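Local coordinates for protein galectin (Danio rerio, PDB 6E20) that binds beta-galactosides as a galectin-1-like lectin and probably takes part in innate immune recognition of viral envelope glycans, at residues T90-N93 and E94-L97; Q112-E115 and K116-Y119. All coordinates share one frame; numbering follows the deposited sequence.

Interaction 1. Residues T90-N93 and E94-L97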
loop_
_atom_site.group_PDB
_atom_site.type_symbol
_atom_site.label_atom_id
_atom_site.label_comp_id
_atom_site.label_asym_id
_atom_site.label_seq_id
_atom_site.Cartn_x
_atom_site.Cartn_y
_atom_site.Cartn_z
ATOM N N THR B 90 -12.408 -6.658 7.621
ATOM C CA THR B 90 -12.327 -6.521 9.085
ATOM C C THR B 90 -11.913 -7.878 9.659
ATOM O O THR B 90 -12.378 -8.907 9.145
ATOM C CB THR B 90 -13.703 -6.120 9.625
ATOM O OG1 THR B 90 -14.115 -4.952 8.912
ATOM C CG2 THR B 90 -13.670 -5.845 11.105
ATOM N N PHE B 91 -11.137 -7.932 10.726
ATOM C CA PHE B 91 -10.989 -9.239 11.411
ATOM C C PHE B 91 -10.900 -9.116 12.919
ATOM O O PHE B 91 -10.600 -8.049 13.482
ATOM C CB PHE B 91 -9.804 -10.047 10.882
ATOM C CG PHE B 91 -8.440 -9.663 11.384
ATOM C CD1 PHE B 91 -7.862 -8.460 11.007
ATOM C CD2 PHE B 91 -7.683 -10.563 12.114
ATOM C CE1 PHE B 91 -6.570 -8.139 11.409
ATOM C CE2 PHE B 91 -6.390 -10.245 12.507
ATOM C CZ PHE B 91 -5.836 -9.034 12.154
ATOM N N THR B 92 -11.156 -10.273 13.513
ATOM C CA THR B 92 -11.171 -10.556 14.958
ATOM C C THR B 92 -10.271 -11.775 15.103
ATOM O O THR B 92 -9.942 -12.365 14.051
ATOM C CB THR B 92 -12.616 -10.794 15.422
ATOM O OG1 THR B 92 -13.114 -11.913 14.680
ATOM C CG2 THR B 92 -13.529 -9.607 15.192
ATOM N N ASN B 93 -9.943 -12.173 16.331
ATOM C CA ASN B 93 -9.218 -13.443 16.597
ATOM C C ASN B 93 -9.932 -14.577 15.852
ATOM O O ASN B 93 -9.253 -15.531 15.423
ATOM C CB ASN B 93 -9.176 -13.778 18.089
ATOM C CG ASN B 93 -8.413 -12.764 18.912
ATOM O OD1 ASN B 93 -7.460 -13.120 19.602
ATOM N ND2 ASN B 93 -8.826 -11.508 18.867
ATOM N N GLU B 94 -11.262 -14.502 15.739
ATOM C CA GLU B 94 -12.110 -15.629 15.251
ATOM C C GLU B 94 -12.175 -15.626 13.714
ATOM O O GLU B 94 -12.064 -16.723 13.120
ATOM C CB GLU B 94 -13.518 -15.567 15.849
ATOM C CG GLU B 94 -13.558 -15.704 17.372
ATOM C CD GLU B 94 -13.103 -14.474 18.142
ATOM O OE1 GLU B 94 -13.325 -13.339 17.660
ATOM O OE2 GLU B 94 -12.519 -14.659 19.218
ATOM N N GLU B 95 -12.401 -14.494 13.057
ATOM C CA GLU B 95 -12.651 -14.580 11.583
ATOM C C GLU B 95 -12.373 -13.268 10.849
ATOM O O GLU B 95 -12.284 -12.198 11.482
ATOM C CB GLU B 95 -14.047 -15.136 11.279
ATOM C CG GLU B 95 -15.172 -14.192 11.600
ATOM C CD GLU B 95 -16.583 -14.619 11.215
ATOM O OE1 GLU B 95 -17.419 -13.745 11.274
ATOM O OE2 GLU B 95 -16.872 -15.817 10.932
ATOM N N PHE B 96 -12.186 -13.388 9.532
ATOM C CA PHE B 96 -12.162 -12.251 8.592
ATOM C C PHE B 96 -13.583 -11.992 8.112
ATOM O O PHE B 96 -14.305 -12.950 7.773
ATOM C CB PHE B 96 -11.272 -12.535 7.387
ATOM C CG PHE B 96 -9.845 -12.754 7.772
ATOM C CD1 PHE B 96 -9.397 -14.025 8.125
ATOM C CD2 PHE B 96 -8.965 -11.685 7.830
ATOM C CE1 PHE B 96 -8.075 -14.231 8.469
ATOM C CE2 PHE B 96 -7.636 -11.901 8.153
ATOM C CZ PHE B 96 -7.201 -13.171 8.480
ATOM N N LEU B 97 -13.953 -10.725 8.047
ATOM C CA LEU B 97 -15.250 -10.309 7.451
ATOM C C LEU B 97 -14.933 -9.469 6.223
ATOM O O LEU B 97 -14.523 -8.335 6.386
ATOM C CB LEU B 97 -16.082 -9.527 8.474
ATOM C CG LEU B 97 -17.542 -9.273 8.087
ATOM C CD1 LEU B 97 -17.660 -8.340 6.892
ATOM C CD2 LEU B 97 -18.266 -10.577 7.802
HETATM O O HOH W 1 -15.470 -5.947 6.099
HETATM O O HOH W 2 -15.545 -12.731 15.484
#
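Phe91 and Phe96 meet on the buried face of a tight antiparallel turn, where CD2 of Phe96 comes to 3.6 Å from CB of Phe91. The two side chains run side by side in the same direction. Their ring planes are only 17° apart, but the centroids are separated by 5.3 Å and the rings are slid so far that they hardly overlap; the contact is therefore carried by the CB and CG of Phe91 against the CD2–CE2 side of Phe96. Phe91 holds CG between its backbone N and carbonyl carbon (chi1 79°), which tips the ring away from the partner strand and toward Phe11, while Phe96 reaches on to Ala42 and Leu43 of the strand 40-47. This is the beta hairpin of strands 85-91 and 95-99 in the five-stranded sheet of the galectin sandwich, and its aromatic pair faces the other sheet. The backbone evidence for the register is direct. Thr90 and Leu97 form the hydrogen-bonded pair, with Leu97 N to Thr90 O at 2.6 Å and the return bond from Thr90 N to Leu97 O at 3.0 Å, whereas Phe91 and Phe96 are the non-hydrogen-bonded pair. At the turn, Thr92 N donates to Glu95 O, and Glu95 N answers by donating to Thr92 OG1 at 3.1 Å. A chi1 of 60° swings that hydroxyl back over the turn to receive the bond. The opposite face is looser and watered: one water donates to Leu97 O and also bonds Thr90 OG1, and a second joins Thr92 OG1, 2.7 Å from the water oxygen, to Glu94 OE1. The bent Glu94 chain folds back, bringing its carboxylate across the Thr92 side chain.

Interaction 2. Residues Q112-E115 and K116-Y119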
loop_
_atom_site.group_PDB
_atom_site.type_symbol
_atom_site.label_atom_id
_atom_site.label_comp_id
_atom_site.label_asym_id
_atom_site.label_seq_id
_atom_site.Cartn_x
_atom_site.Cartn_y
_atom_site.Cartn_z
ATOM N N GLN B 112 -5.186 -19.187 11.559
ATOM C CA GLN B 112 -3.815 -18.871 12.048
ATOM C C GLN B 112 -3.916 -18.248 13.446
ATOM O O GLN B 112 -2.997 -18.428 14.211
ATOM C CB GLN B 112 -3.042 -18.029 11.029
ATOM C CG GLN B 112 -1.632 -17.599 11.464
ATOM C CD GLN B 112 -0.593 -18.699 11.516
ATOM O OE1 GLN B 112 0.540 -18.503 11.968
ATOM N NE2 GLN B 112 -0.955 -19.869 11.026
ATOM N N GLY B 113 -4.983 -17.519 13.753
ATOM C CA GLY B 113 -5.297 -17.063 15.122
ATOM C C GLY B 113 -4.614 -15.765 15.518
ATOM O O GLY B 113 -4.952 -15.257 16.613
ATOM N N SER B 114 -3.693 -15.220 14.709
ATOM C CA SER B 114 -2.906 -14.024 15.116
ATOM C C SER B 114 -3.826 -12.799 15.105
ATOM O O SER B 114 -4.884 -12.843 14.436
ATOM C CB SER B 114 -1.665 -13.820 14.297
ATOM O OG SER B 114 -0.979 -15.047 14.099
ATOM N N GLU B 115 -3.460 -11.776 15.887
ATOM C CA GLU B 115 -4.157 -10.467 15.983
ATOM C C GLU B 115 -3.440 -9.406 15.137
ATOM O O GLU B 115 -3.963 -8.283 15.073
ATOM C CB GLU B 115 -4.238 -10.028 17.448
ATOM C CG GLU B 115 -5.276 -10.823 18.230
ATOM C CD GLU B 115 -5.208 -10.668 19.737
ATOM O OE1 GLU B 115 -5.571 -9.585 20.218
ATOM O OE2 GLU B 115 -4.769 -11.627 20.413
ATOM N N LYS B 116 -2.316 -9.742 14.496
ATOM C CA LYS B 116 -1.572 -8.786 13.636
ATOM C C LYS B 116 -0.894 -9.518 12.480
ATOM O O LYS B 116 -0.208 -10.496 12.738
ATOM C CB LYS B 116 -0.531 -8.046 14.476
ATOM C CG LYS B 116 0.122 -6.847 13.801
ATOM C CD LYS B 116 0.994 -6.044 14.751
ATOM C CE LYS B 116 2.240 -6.791 15.189
ATOM N NZ LYS B 116 2.892 -6.119 16.335
ATOM N N TYR B 117 -1.046 -8.986 11.264
ATOM C CA TYR B 117 -0.457 -9.504 10.002
ATOM C C TYR B 117 0.294 -8.368 9.289
ATOM O O TYR B 117 -0.290 -7.307 9.082
ATOM C CB TYR B 117 -1.580 -10.109 9.155
ATOM C CG TYR B 117 -2.195 -11.334 9.786
ATOM C CD1 TYR B 117 -1.416 -12.454 10.006
ATOM C CD2 TYR B 117 -3.522 -11.370 10.187
ATOM C CE1 TYR B 117 -1.938 -13.595 10.578
ATOM C CE2 TYR B 117 -4.069 -12.515 10.756
ATOM C CZ TYR B 117 -3.268 -13.629 10.961
ATOM O OH TYR B 117 -3.741 -14.768 11.553
ATOM N N LYS B 118 1.564 -8.595 8.943
ATOM C CA LYS B 118 2.477 -7.572 8.364
ATOM C C LYS B 118 2.929 -7.994 6.952
ATOM O O LYS B 118 3.818 -7.304 6.374
ATOM C CB LYS B 118 3.625 -7.338 9.346
ATOM C CG LYS B 118 3.171 -6.681 10.645
ATOM C CD LYS B 118 4.189 -6.697 11.772
ATOM C CE LYS B 118 5.588 -6.327 11.338
ATOM N NZ LYS B 118 6.483 -6.170 12.510
ATOM N N TYR B 119 2.290 -9.019 6.384
ATOM C CA TYR B 119 2.548 -9.500 5.004
ATOM C C TYR B 119 1.260 -9.415 4.168
ATOM O O TYR B 119 0.240 -10.007 4.540
ATOM C CB TYR B 119 3.154 -10.903 5.076
ATOM C CG TYR B 119 3.397 -11.515 3.727
ATOM C CD1 TYR B 119 4.571 -11.310 3.028
ATOM C CD2 TYR B 119 2.404 -12.255 3.129
ATOM C CE1 TYR B 119 4.760 -11.863 1.771
ATOM C CE2 TYR B 119 2.581 -12.819 1.882
ATOM C CZ TYR B 119 3.760 -12.622 1.199
ATOM O OH TYR B 119 3.875 -13.209 -0.027
#
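Tyr117 lays the outer end of its ring against Ser114, with CB of Ser114 3.7 Å from CE1 of the tyrosine and equally near its CZ. The serine CB approaches the ring obliquely. Gln112 arrives differently: its CG lies at the ring edge, close to the ring plane, and its CB sits 3.4 Å from Tyr117 OH, so the aliphatic base of the glutamine borders the phenol oxygen. Beyond CG the glutamine side chain leads away from the tyrosine, and the residue also packs on His36 and Ala42.

The phenol oxygen is the polar centre of the contact. Ser114 N donates to Tyr117 OH over 3.2 Å, but the N-H...O angle of 133° marks this bond as weak. The main polar hold on the hydroxyl is its hydrogen bond with ND2 of Asn110, a residue shortly before Gln112, and the weak bond from Ser114 N adds to it. The chi1 of Tyr117, -66°, turns its ring back along the chain toward the preceding loop. Ser114 OG does not supply the grip on the phenol: it is directed to His36, whose NE2 it hydrogen-bonds, and the ring of that histidine also meets the Tyr117 ring.

Gly113, with phi 86°, takes the chain through the bend between the two residues flanking the hydroxyl. Glu115 and Lys116 form the exposed side of the contact and meet around their shared peptide, with Glu115 CB 3.5 Å from Lys116 N. The arrangement is a loop-to-strand junction of the galectin beta sandwich, in which a tyrosine near the start of strand 116-124 packs back against the loop that follows strand 105-109.

How the interactions relate
Interaction 1 and interaction 2 follow one another along the chain, and their centres are 10 Å apart at the same end of the sandwich. They meet through Phe91: its CE2 lies 3.7 Å from CE2 of Tyr117 and its CZ 3.5 Å from Glu115 O, so the hairpin's aromatic face continues into the ring packing against the 112-115 loop. Asn110 links them further, hydrogen-bonding Tyr117 and touching both Phe91 and Phe96. The bound galactose lies about 14 Å from the Phe96 side chain, which places this contact away from the glycan pocket. Glu94, whose side chain is about 8 Å from that of Glu115, belongs to a magnesium site known for this protein, though no magnesium is bound to this chain.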